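Local coordinates for hypothetical protein PH1789 (PDB 1WR2) that is of unknown function but belongs to the ATP-grasp superfamily, whose characteristic fold pairs two alpha+beta subdomains, at residues M1-L13 against M20-Y32. Numbering follows the deposited sequence.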
loop_
_atom_site.group_PDB
_atom_site.type_symbol
_atom_site.label_atom_id
_atom_site.label_comp_id
_atom_site.label_asym_id
_atom_site.label_seq_id
_atom_site.Cartn_x
_atom_site.Cartn_y
_atom_site.Cartn_z
ATOM N N MET A 1 -0.220 -2.121 -21.146
ATOM C CA MET A 1 -1.039 -2.303 -19.914
ATOM C C MET A 1 -1.060 -3.766 -19.484
ATOM O O MET A 1 -1.706 -4.592 -20.130
ATOM C CB MET A 1 -2.476 -1.831 -20.164
ATOM C CG MET A 1 -2.612 -0.342 -20.439
ATOM S SD MET A 1 -4.328 0.199 -20.686
ATOM C CE MET A 1 -4.154 1.228 -22.148
ATOM N N LYS A 2 -0.351 -4.092 -18.402
ATOM C CA LYS A 2 -0.325 -5.464 -17.904
ATOM C C LYS A 2 -1.770 -5.928 -17.730
ATOM O O LYS A 2 -2.539 -5.338 -16.969
ATOM C CB LYS A 2 0.417 -5.537 -16.569
ATOM C CG LYS A 2 0.349 -6.902 -15.905
ATOM C CD LYS A 2 1.062 -7.962 -16.730
ATOM C CE LYS A 2 0.706 -9.359 -16.245
ATOM N NZ LYS A 2 0.980 -9.540 -14.791
ATOM N N GLU A 3 -2.135 -6.986 -18.445
ATOM C CA GLU A 3 -3.491 -7.512 -18.402
ATOM C C GLU A 3 -4.033 -7.803 -17.006
ATOM O O GLU A 3 -5.171 -7.453 -16.700
ATOM C CB GLU A 3 -3.594 -8.771 -19.269
ATOM C CG GLU A 3 -5.023 -9.270 -19.447
ATOM C CD GLU A 3 -5.982 -8.155 -19.846
ATOM O OE1 GLU A 3 -5.718 -7.474 -20.865
ATOM O OE2 GLU A 3 -6.998 -7.960 -19.142
ATOM N N GLU A 4 -3.230 -8.442 -16.161
ATOM C CA GLU A 4 -3.674 -8.768 -14.807
ATOM C C GLU A 4 -4.186 -7.535 -14.062
ATOM O O GLU A 4 -5.179 -7.606 -13.338
ATOM C CB GLU A 4 -2.531 -9.420 -14.022
ATOM C CG GLU A 4 -2.864 -9.763 -12.567
ATOM C CD GLU A 4 -4.161 -10.549 -12.409
ATOM O OE1 GLU A 4 -4.431 -11.447 -13.238
ATOM O OE2 GLU A 4 -4.907 -10.278 -11.442
ATOM N N ALA A 5 -3.510 -6.406 -14.251
ATOM C CA ALA A 5 -3.905 -5.165 -13.594
ATOM C C ALA A 5 -5.246 -4.686 -14.128
ATOM O O ALA A 5 -6.139 -4.338 -13.360
ATOM C CB ALA A 5 -2.834 -4.088 -13.812
ATOM N N VAL A 6 -5.382 -4.671 -15.451
ATOM C CA VAL A 6 -6.617 -4.234 -16.092
ATOM C C VAL A 6 -7.769 -5.151 -15.695
ATOM O O VAL A 6 -8.924 -4.730 -15.629
ATOM C CB VAL A 6 -6.481 -4.244 -17.640
ATOM C CG1 VAL A 6 -7.810 -3.870 -18.285
ATOM C CG2 VAL A 6 -5.397 -3.271 -18.075
ATOM N N ARG A 7 -7.439 -6.408 -15.423
ATOM C CA ARG A 7 -8.435 -7.402 -15.042
ATOM C C ARG A 7 -9.002 -7.076 -13.663
ATOM O O ARG A 7 -10.216 -6.956 -13.489
ATOM C CB ARG A 7 -7.796 -8.790 -15.019
ATOM C CG ARG A 7 -8.780 -9.940 -15.199
ATOM C CD ARG A 7 -8.371 -11.129 -14.351
ATOM N NE ARG A 7 -8.732 -10.912 -12.952
ATOM C CZ ARG A 7 -8.230 -11.597 -11.931
ATOM N NH1 ARG A 7 -7.332 -12.548 -12.146
ATOM N NH2 ARG A 7 -8.634 -11.336 -10.694
ATOM N N VAL A 8 -8.114 -6.929 -12.686
ATOM C CA VAL A 8 -8.529 -6.614 -11.327
ATOM C C VAL A 8 -9.277 -5.284 -11.320
ATOM O O VAL A 8 -10.299 -5.143 -10.648
ATOM C CB VAL A 8 -7.309 -6.535 -10.380
ATOM C CG1 VAL A 8 -7.772 -6.366 -8.943
ATOM C CG2 VAL A 8 -6.466 -7.794 -10.519
ATOM N N ILE A 9 -8.773 -4.312 -12.075
ATOM C CA ILE A 9 -9.416 -3.003 -12.151
ATOM C C ILE A 9 -10.827 -3.113 -12.733
ATOM O O ILE A 9 -11.796 -2.643 -12.131
ATOM C CB ILE A 9 -8.584 -2.023 -13.008
ATOM C CG1 ILE A 9 -7.301 -1.644 -12.261
ATOM C CG2 ILE A 9 -9.398 -0.783 -13.320
ATOM C CD1 ILE A 9 -6.362 -0.753 -13.048
ATOM N N GLU A 10 -10.943 -3.732 -13.904
ATOM C CA GLU A 10 -12.245 -3.899 -14.548
ATOM C C GLU A 10 -13.239 -4.556 -13.595
ATOM O O GLU A 10 -14.370 -4.088 -13.431
ATOM C CB GLU A 10 -12.114 -4.759 -15.811
ATOM C CG GLU A 10 -11.545 -4.043 -17.030
ATOM C CD GLU A 10 -12.352 -2.811 -17.422
ATOM O OE1 GLU A 10 -13.593 -2.828 -17.265
ATOM O OE2 GLU A 10 -11.747 -1.827 -17.901
ATOM N N GLU A 11 -12.802 -5.643 -12.969
ATOM C CA GLU A 11 -13.631 -6.393 -12.030
ATOM C C GLU A 11 -14.248 -5.486 -10.970
ATOM O O GLU A 11 -15.440 -5.585 -10.668
ATOM C CB GLU A 11 -12.787 -7.486 -11.368
ATOM C CG GLU A 11 -13.565 -8.448 -10.480
ATOM C CD GLU A 11 -12.735 -9.653 -10.054
ATOM O OE1 GLU A 11 -13.258 -10.502 -9.299
ATOM O OE2 GLU A 11 -11.560 -9.752 -10.475
ATOM N N VAL A 12 -13.432 -4.598 -10.411
ATOM C CA VAL A 12 -13.893 -3.673 -9.387
ATOM C C VAL A 12 -14.916 -2.699 -9.957
ATOM O O VAL A 12 -15.970 -2.466 -9.358
ATOM C CB VAL A 12 -12.707 -2.873 -8.796
ATOM C CG1 VAL A 12 -13.212 -1.826 -7.824
ATOM C CG2 VAL A 12 -11.745 -3.824 -8.095
ATOM N N LEU A 13 -14.602 -2.127 -11.114
ATOM C CA LEU A 13 -15.500 -1.177 -11.759
ATOM C C LEU A 13 -16.826 -1.855 -12.092
ATOM O O LEU A 13 -17.888 -1.238 -11.985
ATOM C CB LEU A 13 -14.849 -0.619 -13.029
ATOM C CG LEU A 13 -13.607 0.256 -12.805
ATOM C CD1 LEU A 13 -12.868 0.463 -14.122
ATOM C CD2 LEU A 13 -14.023 1.592 -12.199
ATOM N N MET A 20 -10.531 0.846 -4.445
ATOM C CA MET A 20 -10.057 -0.527 -4.340
ATOM C C MET A 20 -9.609 -0.817 -2.909
ATOM O O MET A 20 -8.999 0.036 -2.260
ATOM C CB MET A 20 -8.872 -0.752 -5.283
ATOM C CG MET A 20 -9.152 -0.431 -6.732
ATOM S SD MET A 20 -7.770 -0.886 -7.806
ATOM C CE MET A 20 -8.020 -2.652 -7.945
ATOM N N VAL A 21 -9.902 -2.019 -2.417
ATOM C CA VAL A 21 -9.482 -2.394 -1.068
ATOM C C VAL A 21 -8.015 -2.805 -1.136
ATOM O O VAL A 21 -7.491 -3.065 -2.211
ATOM C CB VAL A 21 -10.350 -3.550 -0.491
ATOM C CG1 VAL A 21 -11.795 -3.071 -0.328
ATOM C CG2 VAL A 21 -10.291 -4.753 -1.398
ATOM N N GLU A 22 -7.351 -2.855 0.009
ATOM C CA GLU A 22 -5.930 -3.170 0.053
ATOM C C GLU A 22 -5.465 -4.352 -0.792
ATOM O O GLU A 22 -4.490 -4.229 -1.527
ATOM C CB GLU A 22 -5.479 -3.380 1.501
ATOM C CG GLU A 22 -3.973 -3.517 1.667
ATOM C CD GLU A 22 -3.556 -3.642 3.125
ATOM O OE1 GLU A 22 -4.392 -3.370 4.019
ATOM O OE2 GLU A 22 -2.390 -4.003 3.374
ATOM N N TYR A 23 -6.155 -5.488 -0.715
ATOM C CA TYR A 23 -5.699 -6.640 -1.481
ATOM C C TYR A 23 -5.853 -6.445 -2.975
ATOM O O TYR A 23 -5.040 -6.954 -3.741
ATOM C CB TYR A 23 -6.390 -7.938 -1.011
ATOM C CG TYR A 23 -7.788 -8.172 -1.531
ATOM C CD1 TYR A 23 -8.008 -8.629 -2.832
ATOM C CD2 TYR A 23 -8.896 -7.939 -0.721
ATOM C CE1 TYR A 23 -9.309 -8.844 -3.311
ATOM C CE2 TYR A 23 -10.193 -8.149 -1.187
ATOM C CZ TYR A 23 -10.392 -8.598 -2.480
ATOM O OH TYR A 23 -11.671 -8.782 -2.935
ATOM N N GLU A 24 -6.869 -5.692 -3.399
ATOM C CA GLU A 24 -7.084 -5.451 -4.835
ATOM C C GLU A 24 -6.024 -4.496 -5.365
ATOM O O GLU A 24 -5.515 -4.669 -6.469
ATOM C CB GLU A 24 -8.465 -4.840 -5.091
ATOM C CG GLU A 24 -9.614 -5.704 -4.628
ATOM C CD GLU A 24 -10.942 -4.974 -4.674
ATOM O OE1 GLU A 24 -10.967 -3.772 -4.336
ATOM O OE2 GLU A 24 -11.955 -5.606 -5.033
ATOM N N ALA A 25 -5.716 -3.468 -4.579
ATOM C CA ALA A 25 -4.695 -2.494 -4.958
ATOM C C ALA A 25 -3.361 -3.222 -5.122
ATOM O O ALA A 25 -2.672 -3.063 -6.133
ATOM C CB ALA A 25 -4.576 -1.416 -3.881
ATOM N N LYS A 26 -3.004 -4.031 -4.131
ATOM C CA LYS A 26 -1.743 -4.762 -4.174
ATOM C C LYS A 26 -1.611 -5.720 -5.352
ATOM O O LYS A 26 -0.502 -5.982 -5.820
ATOM C CB LYS A 26 -1.514 -5.483 -2.852
ATOM C CG LYS A 26 -1.143 -4.518 -1.740
ATOM C CD LYS A 26 -1.051 -5.225 -0.410
ATOM C CE LYS A 26 -0.546 -4.298 0.680
ATOM N NZ LYS A 26 -0.534 -5.022 1.991
ATOM N N GLN A 27 -2.732 -6.242 -5.832
ATOM C CA GLN A 27 -2.709 -7.115 -6.996
ATOM C C GLN A 27 -2.240 -6.263 -8.176
ATOM O O GLN A 27 -1.468 -6.717 -9.013
ATOM C CB GLN A 27 -4.105 -7.671 -7.277
ATOM C CG GLN A 27 -4.506 -8.840 -6.383
ATOM C CD GLN A 27 -5.954 -9.248 -6.584
ATOM O OE1 GLN A 27 -6.870 -8.636 -6.029
ATOM N NE2 GLN A 27 -6.172 -10.272 -7.400
ATOM N N VAL A 28 -2.716 -5.022 -8.241
ATOM C CA VAL A 28 -2.306 -4.129 -9.319
ATOM C C VAL A 28 -0.806 -3.862 -9.190
ATOM O O VAL A 28 -0.064 -3.901 -10.175
ATOM C CB VAL A 28 -3.063 -2.789 -9.253
ATOM C CG1 VAL A 28 -2.518 -1.830 -10.303
ATOM C CG2 VAL A 28 -4.549 -3.024 -9.473
ATOM N N LEU A 29 -0.363 -3.610 -7.965
ATOM C CA LEU A 29 1.038 -3.333 -7.707
ATOM C C LEU A 29 1.931 -4.512 -8.084
ATOM O O LEU A 29 2.939 -4.331 -8.768
ATOM C CB LEU A 29 1.240 -2.951 -6.238
ATOM C CG LEU A 29 0.428 -1.736 -5.751
ATOM C CD1 LEU A 29 0.820 -1.400 -4.317
ATOM C CD2 LEU A 29 0.688 -0.537 -6.641
ATOM N N LYS A 30 1.562 -5.716 -7.654
ATOM C CA LYS A 30 2.353 -6.899 -7.974
ATOM C C LYS A 30 2.455 -7.136 -9.481
ATOM O O LYS A 30 3.495 -7.573 -9.977
ATOM C CB LYS A 30 1.759 -8.144 -7.299
ATOM C CG LYS A 30 1.977 -8.190 -5.792
ATOM C CD LYS A 30 1.520 -9.512 -5.179
ATOM C CE LYS A 30 0.021 -9.699 -5.293
ATOM N NZ LYS A 30 -0.410 -10.946 -4.606
ATOM N N ALA A 31 1.377 -6.845 -10.203
ATOM C CA ALA A 31 1.342 -7.034 -11.647
ATOM C C ALA A 31 2.435 -6.223 -12.333
ATOM O O ALA A 31 2.778 -6.480 -13.490
ATOM C CB ALA A 31 -0.026 -6.635 -12.192
ATOM N N TYR A 32 2.977 -5.238 -11.613
ATOM C CA TYR A 32 4.037 -4.395 -12.148
ATOM C C TYR A 32 5.369 -4.638 -11.441
ATOM O O TYR A 32 6.297 -3.834 -11.524
ATOM C CB TYR A 32 3.622 -2.921 -12.069
ATOM C CG TYR A 32 2.765 -2.492 -13.242
ATOM C CD1 TYR A 32 3.338 -1.898 -14.364
ATOM C CD2 TYR A 32 1.391 -2.731 -13.256
ATOM C CE1 TYR A 32 2.562 -1.557 -15.475
ATOM C CE2 TYR A 32 0.609 -2.396 -14.361
ATOM C CZ TYR A 32 1.207 -1.808 -15.466
ATOM O OH TYR A 32 0.445 -1.466 -16.557
#
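Ala5 sits in a hollow formed by Val28, Ala31 and Tyr32, and the small side chain lets the helices come close here. Its CB lies 4.1 Å from Ala31 CB and meets the Tyr32 ring at its edge, 3.9 Å from CE2. Helices 3-13 and 22-30 run nearly antiparallel, at 162°, with their axes 8.5 Å apart. Farther along, Val8 is the main bump. With CG1 anti to the backbone N (chi1 -173°), that methyl lies 3.8 Å from Glu24 O and CG2 is left to meet Gln27. The Val8 and Gln27 side chains cross at about a right angle. Ile9 CG1 crosses Val28 CG2. Met20 closes the far end: a bend at chi3 (79°) puts CE in the groove between Val8 and Val12, 3.9 Å from CG1 of the first and CG2 of the second. Val12 CG2 also rests against the Glu24 carboxylate, 3.5 Å from OE2. That carboxylate accepts a bond from Val21 N through OE1 and forms a salt bridge with Arg17 through OE2. At the other end, Lys2 lays CG over Ala31, and its backbone N gives a weak hydrogen bond to Tyr32 OH, which also bonds Asp203. The helices lie against the larger antiparallel sheet, Ile9 on Leu234 and Ala25 on Ile232, while Met20, on edge strand 19-20, bonds Ile232 and Tyr32 reaches helix 187-203.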